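Local atomic coordinates of type IV secretion system protein VirB11 (Brucella suis, PDB entry 2GZA), a protein that hydrolyses ATP as a hexameric ATPase of the type IV secretion system, a virulence apparatus of this bacterium. Residues Val49-Glu52 and Trp57-Tyr60; Ser116-Lys121 and Leu249-Thr254. All coordinates share one frame; numbering follows the deposited sequence.

Interaction 1 (Val49-Glu52 and Trp57-Tyr60); sequences VFCE and WEYY
Phe50 lies between two aromatic residues of the facing strand, Trp57 and Tyr59, and this trio makes a worked example of how diagonal and directly opposed neighbours share one face of a hairpin. Its CB rests 3.7 Å from CE3 of Trp57, while the far end of its ring reaches the other way, CZ coming 3.5 Å from CD1 of Tyr59. The two rings meet obliquely, planes 59° apart, with the Phe50 tip at the rim of the tyrosine. Trp57 CG stands anti to its own carbonyl carbon (chi1 -71°), which lays the indole back across strand 49-52; CB of Glu52 then sits over the six-membered ring, 4.0 Å from its centroid, in a CH-pi contact almost on the ring normal.

On the other face, SG of Cys51 occupies the crowded position between N and carbonyl carbon (chi1 69°) and approaches the Tyr60 ring at its edge, 3.5 Å from CE1. CG2 of Val49 packs beside CB of Tyr60.

Between the two strands run four backbone hydrogen bonds. Val49 and Tyr60 exchange two, as do Cys51 and Glu58, the shortest being 2.8 Å from Glu58 N to Cys51 O; Phe50-Tyr59 and Glu52-Trp57 are the alternating non-hydrogen-bonded pairs. At the polar margin, the Glu58 carboxylate makes a salt bridge with Arg53 in the turn. Phe50 and Glu52 bond by backbone to strand 40-43, so the unit is an antiparallel beta hairpin whose second strand forms the border, within the chain, of the N-terminal antiparallel sheet.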
ATOM      1  N   VAL C  49      40.559  17.477 -29.282  1.00 39.12           N
ATOM      2  CA  VAL C  49      39.490  18.155 -28.568  1.00 38.93           C
ATOM      3  C   VAL C  49      38.306  18.369 -29.503  1.00 38.72           C
ATOM      4  O   VAL C  49      38.477  18.539 -30.711  1.00 38.72           O
ATOM      5  CB  VAL C  49      39.937  19.500 -27.905  1.00 38.93           C
ATOM      6  CG1 VAL C  49      41.386  19.453 -27.477  1.00 38.34           C
ATOM      7  CG2 VAL C  49      39.694  20.687 -28.814  1.00 39.15           C
ATOM      8  N   PHE C  50      37.109  18.322 -28.939  1.00 38.43           N
ATOM      9  CA  PHE C  50      35.907  18.709 -29.651  1.00 38.40           C
ATOM     10  C   PHE C  50      35.249  19.858 -28.906  1.00 38.79           C
ATOM     11  O   PHE C  50      35.043  19.776 -27.694  1.00 38.81           O
ATOM     12  CB  PHE C  50      34.944  17.527 -29.796  1.00 37.88           C
ATOM     13  CG  PHE C  50      35.241  16.643 -30.963  1.00 36.73           C
ATOM     14  CD1 PHE C  50      36.121  15.573 -30.842  1.00 35.44           C
ATOM     15  CD2 PHE C  50      34.646  16.875 -32.191  1.00 35.82           C
ATOM     16  CE1 PHE C  50      36.393  14.753 -31.924  1.00 34.29           C
ATOM     17  CE2 PHE C  50      34.919  16.055 -33.279  1.00 34.66           C
ATOM     18  CZ  PHE C  50      35.792  14.990 -33.140  1.00 34.20           C
ATOM     19  N   CYS C  51      34.945  20.935 -29.619  1.00 39.22           N
ATOM     20  CA  CYS C  51      34.278  22.073 -28.997  1.00 39.80           C
ATOM     21  C   CYS C  51      32.972  22.457 -29.682  1.00 40.10           C
ATOM     22  O   CYS C  51      32.831  22.335 -30.897  1.00 40.03           O
ATOM     23  CB  CYS C  51      35.223  23.273 -28.855  1.00 39.76           C
ATOM     24  SG  CYS C  51      35.702  24.049 -30.396  1.00 39.49           S
ATOM     25  N   GLU C  52      32.010  22.885 -28.874  1.00 40.68           N
ATOM     26  CA  GLU C  52      30.707  23.308 -29.358  1.00 41.38           C
ATOM     27  C   GLU C  52      30.725  24.808 -29.628  1.00 41.57           C
ATOM     28  O   GLU C  52      30.860  25.613 -28.698  1.00 41.69           O
ATOM     29  CB  GLU C  52      29.619  22.955 -28.338  1.00 41.31           C
ATOM     30  CG  GLU C  52      28.268  23.603 -28.614  1.00 41.75           C
ATOM     31  CD  GLU C  52      27.148  23.027 -27.767  1.00 42.50           C
ATOM     32  OE1 GLU C  52      26.970  21.790 -27.770  1.00 43.02           O
ATOM     33  OE2 GLU C  52      26.431  23.815 -27.112  1.00 43.03           O
ATOM     34  N   TRP C  57      29.662  21.010 -33.436  1.00 41.10           N
ATOM     35  CA  TRP C  57      30.938  20.533 -32.940  1.00 40.84           C
ATOM     36  C   TRP C  57      32.062  20.749 -33.932  1.00 40.98           C
ATOM     37  O   TRP C  57      31.866  20.641 -35.137  1.00 41.01           O
ATOM     38  CB  TRP C  57      30.847  19.076 -32.513  1.00 40.55           C
ATOM     39  CG  TRP C  57      30.045  18.916 -31.275  1.00 39.81           C
ATOM     40  CD1 TRP C  57      28.725  18.622 -31.196  1.00 39.16           C
ATOM     41  CD2 TRP C  57      30.504  19.069 -29.929  1.00 39.62           C
ATOM     42  NE1 TRP C  57      28.327  18.569 -29.889  1.00 39.09           N
ATOM     43  CE2 TRP C  57      29.399  18.836 -29.087  1.00 38.95           C
ATOM     44  CE3 TRP C  57      31.745  19.374 -29.352  1.00 39.07           C
ATOM     45  CZ2 TRP C  57      29.488  18.905 -27.696  1.00 38.83           C
ATOM     46  CZ3 TRP C  57      31.837  19.433 -27.968  1.00 39.18           C
ATOM     47  CH2 TRP C  57      30.710  19.199 -27.157  1.00 39.40           C
ATOM     48  N   GLU C  58      33.235  21.072 -33.398  1.00 41.32           N
ATOM     49  CA  GLU C  58      34.431  21.316 -34.195  1.00 41.78           C
ATOM     50  C   GLU C  58      35.567  20.455 -33.678  1.00 41.90           C
ATOM     51  O   GLU C  58      35.750  20.335 -32.468  1.00 41.89           O
ATOM     52  CB  GLU C  58      34.840  22.792 -34.128  1.00 41.74           C
ATOM     53  CG  GLU C  58      33.715  23.788 -34.370  1.00 42.34           C
ATOM     54  CD  GLU C  58      34.224  25.172 -34.711  1.00 43.45           C
ATOM     55  OE1 GLU C  58      34.613  25.398 -35.875  1.00 44.45           O
ATOM     56  OE2 GLU C  58      34.229  26.041 -33.822  1.00 43.71           O
ATOM     57  N   TYR C  59      36.323  19.865 -34.595  1.00 42.12           N
ATOM     58  CA  TYR C  59      37.462  19.022 -34.250  1.00 42.44           C
ATOM     59  C   TYR C  59      38.769  19.822 -34.273  1.00 42.75           C
ATOM     60  O   TYR C  59      38.992  20.618 -35.175  1.00 42.82           O
ATOM     61  CB  TYR C  59      37.518  17.820 -35.208  1.00 42.18           C
ATOM     62  CG  TYR C  59      38.790  17.007 -35.146  1.00 41.89           C
ATOM     63  CD1 TYR C  59      38.944  15.996 -34.204  1.00 41.24           C
ATOM     64  CD2 TYR C  59      39.838  17.249 -36.034  1.00 41.16           C
ATOM     65  CE1 TYR C  59      40.107  15.243 -34.141  1.00 41.28           C
ATOM     66  CE2 TYR C  59      41.007  16.506 -35.976  1.00 41.12           C
ATOM     67  CZ  TYR C  59      41.134  15.505 -35.024  1.00 41.32           C
ATOM     68  OH  TYR C  59      42.283  14.758 -34.955  1.00 41.38           O
ATOM     69  N   TYR C  60      39.616  19.609 -33.274  1.00 43.36           N
ATOM     70  CA  TYR C  60      40.961  20.185 -33.244  1.00 44.06           C
ATOM     71  C   TYR C  60      41.984  19.176 -32.758  1.00 44.70           C
ATOM     72  O   TYR C  60      41.774  18.484 -31.758  1.00 44.84           O
ATOM     73  CB  TYR C  60      41.012  21.438 -32.375  1.00 43.80           C
ATOM     74  CG  TYR C  60      40.182  22.573 -32.910  1.00 43.92           C
ATOM     75  CD1 TYR C  60      38.926  22.846 -32.380  1.00 43.63           C
ATOM     76  CD2 TYR C  60      40.640  23.365 -33.963  1.00 43.68           C
ATOM     77  CE1 TYR C  60      38.152  23.885 -32.869  1.00 43.90           C
ATOM     78  CE2 TYR C  60      39.866  24.410 -34.460  1.00 44.11           C
ATOM     79  CZ  TYR C  60      38.625  24.661 -33.903  1.00 43.65           C
ATOM     80  OH  TYR C  60      37.850  25.683 -34.380  1.00 43.50           O
TER

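Interaction 2 (Ser116-Lys121 and Leu249-Thr254)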
ATOM      1  N   SER C 116      37.721  10.614 -20.762  1.00 36.29           N
ATOM      2  CA  SER C 116      36.694  11.526 -21.255  1.00 36.14           C
ATOM      3  C   SER C 116      36.553  12.748 -20.364  1.00 36.13           C
ATOM      4  O   SER C 116      36.297  12.632 -19.161  1.00 36.11           O
ATOM      5  CB  SER C 116      35.334  10.833 -21.408  1.00 36.14           C
ATOM      6  OG  SER C 116      34.363  11.753 -21.883  1.00 35.35           O
ATOM      7  N   VAL C 117      36.715  13.918 -20.975  1.00 35.93           N
ATOM      8  CA  VAL C 117      36.574  15.195 -20.291  1.00 35.71           C
ATOM      9  C   VAL C 117      35.472  15.999 -20.960  1.00 35.72           C
ATOM     10  O   VAL C 117      35.435  16.111 -22.185  1.00 35.71           O
ATOM     11  CB  VAL C 117      37.916  15.988 -20.296  1.00 35.56           C
ATOM     12  CG1 VAL C 117      37.711  17.465 -19.978  1.00 35.34           C
ATOM     13  CG2 VAL C 117      38.884  15.387 -19.311  1.00 35.56           C
ATOM     14  N   THR C 118      34.565  16.538 -20.159  1.00 35.76           N
ATOM     15  CA  THR C 118      33.582  17.477 -20.677  1.00 35.80           C
ATOM     16  C   THR C 118      33.519  18.708 -19.795  1.00 35.98           C
ATOM     17  O   THR C 118      33.232  18.622 -18.605  1.00 36.06           O
ATOM     18  CB  THR C 118      32.205  16.846 -20.822  1.00 35.67           C
ATOM     19  OG1 THR C 118      32.315  15.673 -21.634  1.00 34.49           O
ATOM     20  CG2 THR C 118      31.250  17.845 -21.476  1.00 35.62           C
ATOM     21  N   ILE C 119      33.808  19.853 -20.395  1.00 36.26           N
ATOM     22  CA  ILE C 119      33.823  21.111 -19.675  1.00 36.55           C
ATOM     23  C   ILE C 119      32.682  21.994 -20.151  1.00 37.06           C
ATOM     24  O   ILE C 119      32.644  22.424 -21.304  1.00 37.11           O
ATOM     25  CB  ILE C 119      35.211  21.813 -19.800  1.00 36.50           C
ATOM     26  CG1 ILE C 119      36.298  20.945 -19.157  1.00 35.89           C
ATOM     27  CG2 ILE C 119      35.186  23.195 -19.166  1.00 36.29           C
ATOM     28  CD1 ILE C 119      37.717  21.293 -19.559  1.00 35.74           C
ATOM     29  N   ARG C 120      31.744  22.221 -19.246  1.00 37.57           N
ATOM     30  CA  ARG C 120      30.637  23.123 -19.489  1.00 38.31           C
ATOM     31  C   ARG C 120      31.070  24.517 -19.084  1.00 38.72           C
ATOM     32  O   ARG C 120      31.678  24.707 -18.034  1.00 38.56           O
ATOM     33  CB  ARG C 120      29.404  22.685 -18.697  1.00 38.22           C
ATOM     34  N   LYS C 121      30.745  25.498 -19.901  1.00 39.64           N
ATOM     35  CA  LYS C 121      31.093  26.872 -19.563  1.00 40.40           C
ATOM     36  C   LYS C 121      29.890  27.714 -19.156  1.00 41.11           C
ATOM     37  O   LYS C 121      28.804  27.566 -19.704  1.00 41.16           O
ATOM     38  CB  LYS C 121      31.860  27.520 -20.714  1.00 40.24           C
ATOM     39  CG  LYS C 121      33.321  27.097 -20.781  1.00 40.74           C
ATOM     40  CD  LYS C 121      33.952  27.423 -22.125  1.00 41.40           C
ATOM     41  CE  LYS C 121      34.452  28.870 -22.178  1.00 41.22           C
ATOM     42  NZ  LYS C 121      35.182  29.152 -23.444  1.00 41.39           N
ATOM     43  N   LEU C 249      24.282  12.888 -18.695  1.00 36.24           N
ATOM     44  CA  LEU C 249      23.591  14.167 -18.532  1.00 36.54           C
ATOM     45  C   LEU C 249      24.573  15.338 -18.422  1.00 36.73           C
ATOM     46  O   LEU C 249      24.249  16.472 -18.787  1.00 36.71           O
ATOM     47  CB  LEU C 249      22.666  14.136 -17.310  1.00 36.49           C
ATOM     48  CG  LEU C 249      21.543  13.091 -17.241  1.00 36.84           C
ATOM     49  CD1 LEU C 249      20.848  13.134 -15.901  1.00 36.43           C
ATOM     50  CD2 LEU C 249      20.530  13.241 -18.374  1.00 36.88           C
ATOM     51  N   ARG C 250      25.775  15.046 -17.940  1.00 36.86           N
ATOM     52  CA  ARG C 250      26.807  16.063 -17.752  1.00 37.34           C
ATOM     53  C   ARG C 250      27.913  16.038 -18.806  1.00 37.16           C
ATOM     54  O   ARG C 250      28.889  16.771 -18.698  1.00 36.74           O
ATOM     55  CB  ARG C 250      27.434  15.926 -16.373  1.00 37.55           C
ATOM     56  CG  ARG C 250      26.455  16.069 -15.242  1.00 39.71           C
ATOM     57  CD  ARG C 250      27.162  16.434 -13.970  1.00 43.78           C
ATOM     58  NE  ARG C 250      26.244  17.070 -13.035  1.00 46.42           N
ATOM     59  CZ  ARG C 250      25.611  16.402 -12.065  1.00 48.53           C
ATOM     60  NH1 ARG C 250      25.806  15.089 -11.916  1.00 48.99           N
ATOM     61  NH2 ARG C 250      24.785  17.039 -11.252  1.00 48.91           N
ATOM     62  N   MET C 251      27.781  15.170 -19.802  1.00 37.55           N
ATOM     63  CA  MET C 251      28.665  15.220 -20.974  1.00 37.97           C
ATOM     64  C   MET C 251      27.782  15.953 -21.957  1.00 38.15           C
ATOM     65  O   MET C 251      26.802  16.421 -21.574  1.00 38.54           O
ATOM     66  CB  MET C 251      29.085  13.823 -21.399  1.00 38.03           C
ATOM     67  CG  MET C 251      29.965  13.175 -20.340  1.00 38.14           C
ATOM     68  SD  MET C 251      29.945  11.379 -20.334  1.00 40.53           S
ATOM     69  CE  MET C 251      30.177  11.105 -18.608  1.00 38.32           C
ATOM     70  N   LYS C 252      28.039  16.151 -23.200  1.00 38.05           N
ATOM     71  CA  LYS C 252      27.046  16.965 -23.896  1.00 37.93           C
ATOM     72  C   LYS C 252      26.689  16.179 -25.122  1.00 37.72           C
ATOM     73  O   LYS C 252      27.009  16.600 -26.223  1.00 37.75           O
ATOM     74  CB  LYS C 252      27.630  18.356 -24.215  1.00 38.15           C
ATOM     75  CG  LYS C 252      26.753  19.297 -25.048  1.00 39.15           C
ATOM     76  CD  LYS C 252      25.975  20.310 -24.212  1.00 39.73           C
ATOM     77  CE  LYS C 252      25.227  21.268 -25.129  1.00 40.69           C
ATOM     78  NZ  LYS C 252      24.737  22.486 -24.427  1.00 41.81           N
ATOM     79  N   PRO C 253      26.049  15.006 -24.939  1.00 37.60           N
ATOM     80  CA  PRO C 253      25.887  14.160 -26.101  1.00 37.31           C
ATOM     81  C   PRO C 253      24.723  14.649 -26.942  1.00 37.04           C
ATOM     82  O   PRO C 253      23.851  15.350 -26.439  1.00 36.79           O
ATOM     83  CB  PRO C 253      25.586  12.786 -25.497  1.00 37.58           C
ATOM     84  CG  PRO C 253      24.910  13.079 -24.206  1.00 37.35           C
ATOM     85  CD  PRO C 253      25.427  14.417 -23.736  1.00 37.69           C
ATOM     86  N   THR C 254      24.735  14.307 -28.221  1.00 36.83           N
ATOM     87  CA  THR C 254      23.581  14.519 -29.058  1.00 36.46           C
ATOM     88  C   THR C 254      22.628  13.341 -28.829  1.00 36.32           C
ATOM     89  O   THR C 254      21.440  13.552 -28.591  1.00 36.37           O
ATOM     90  CB  THR C 254      23.955  14.662 -30.541  1.00 36.57           C
ATOM     91  OG1 THR C 254      25.160  15.427 -30.667  1.00 36.21           O
ATOM     92  CG2 THR C 254      22.841  15.354 -31.295  1.00 36.58           C
TER
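Thr118 OG1 lies beside the Met251 side chain, where it accepts a weak hydrogen bond from Arg204 NH2 and rests against the methionine's methylenes. Met251 CB and CG both lie 3.7 Å from Thr118 OG1, an apolar approach. The two side chains cross at about a right angle, so the methionine passes by the hydroxyl with its first methylenes instead of meeting it end on.

The methyl of the same threonine does the rest of the work. With CG2 anti to the backbone N (OG1 at chi1 -55°), it faces the loop backbone, 3.7 Å from Met251 CA and 3.8 Å from Arg250 O, with Lys252 N a little farther at 4.0 Å. Because Thr118 alone makes the strand's close contacts, the buried surface is small, 143 Å² in all.

This is packing of a beta-strand face against a connecting loop: strand 116-120 lies inside the N-terminal sheet, between strands 40-43 and 101-105, whereas 249-254 links helix 241-248 to strand 255-258 of the P-loop NTPase part. Alternation along the strand sends CB of Ser116, Thr118 and Arg120 toward the loop and that of Val117 and Ile119 away, the latter pair packing on the sheet's other side.

Met251 also reaches Gln103 and Val105 of the adjoining strand and Ile206 of strand 205-209, spanning both parts. Lys252 directs its amine away from Thr118, toward a weak hydrogen bond with Gly185 O of the second subunit, a residue of the predicted ATP-binding loop there, and long, weak ion pairs with Glu52 and Glu40 of its own chain.

From the N terminus, interaction 1 closes first: strand 48-52 turns through four residues into strand 57-61, a short local loop completed before interaction 2 opens. The chain then adds strands 91-95, 101-105 and 116-120 to the same antiparallel sheet, and interaction 2 closes a far longer excursion of 127 residues, which includes the P-loop strand and helix. The two contacts are therefore in series, neither nested nor crossing. In space their centres are 12 Å apart, and they meet at Lys252, whose NZ forms a long, weak ion pair with Glu52 and whose carbonyl O packs on Trp57. Together they tie the hairpin border and the interior of one sheet to the nucleotide-binding part.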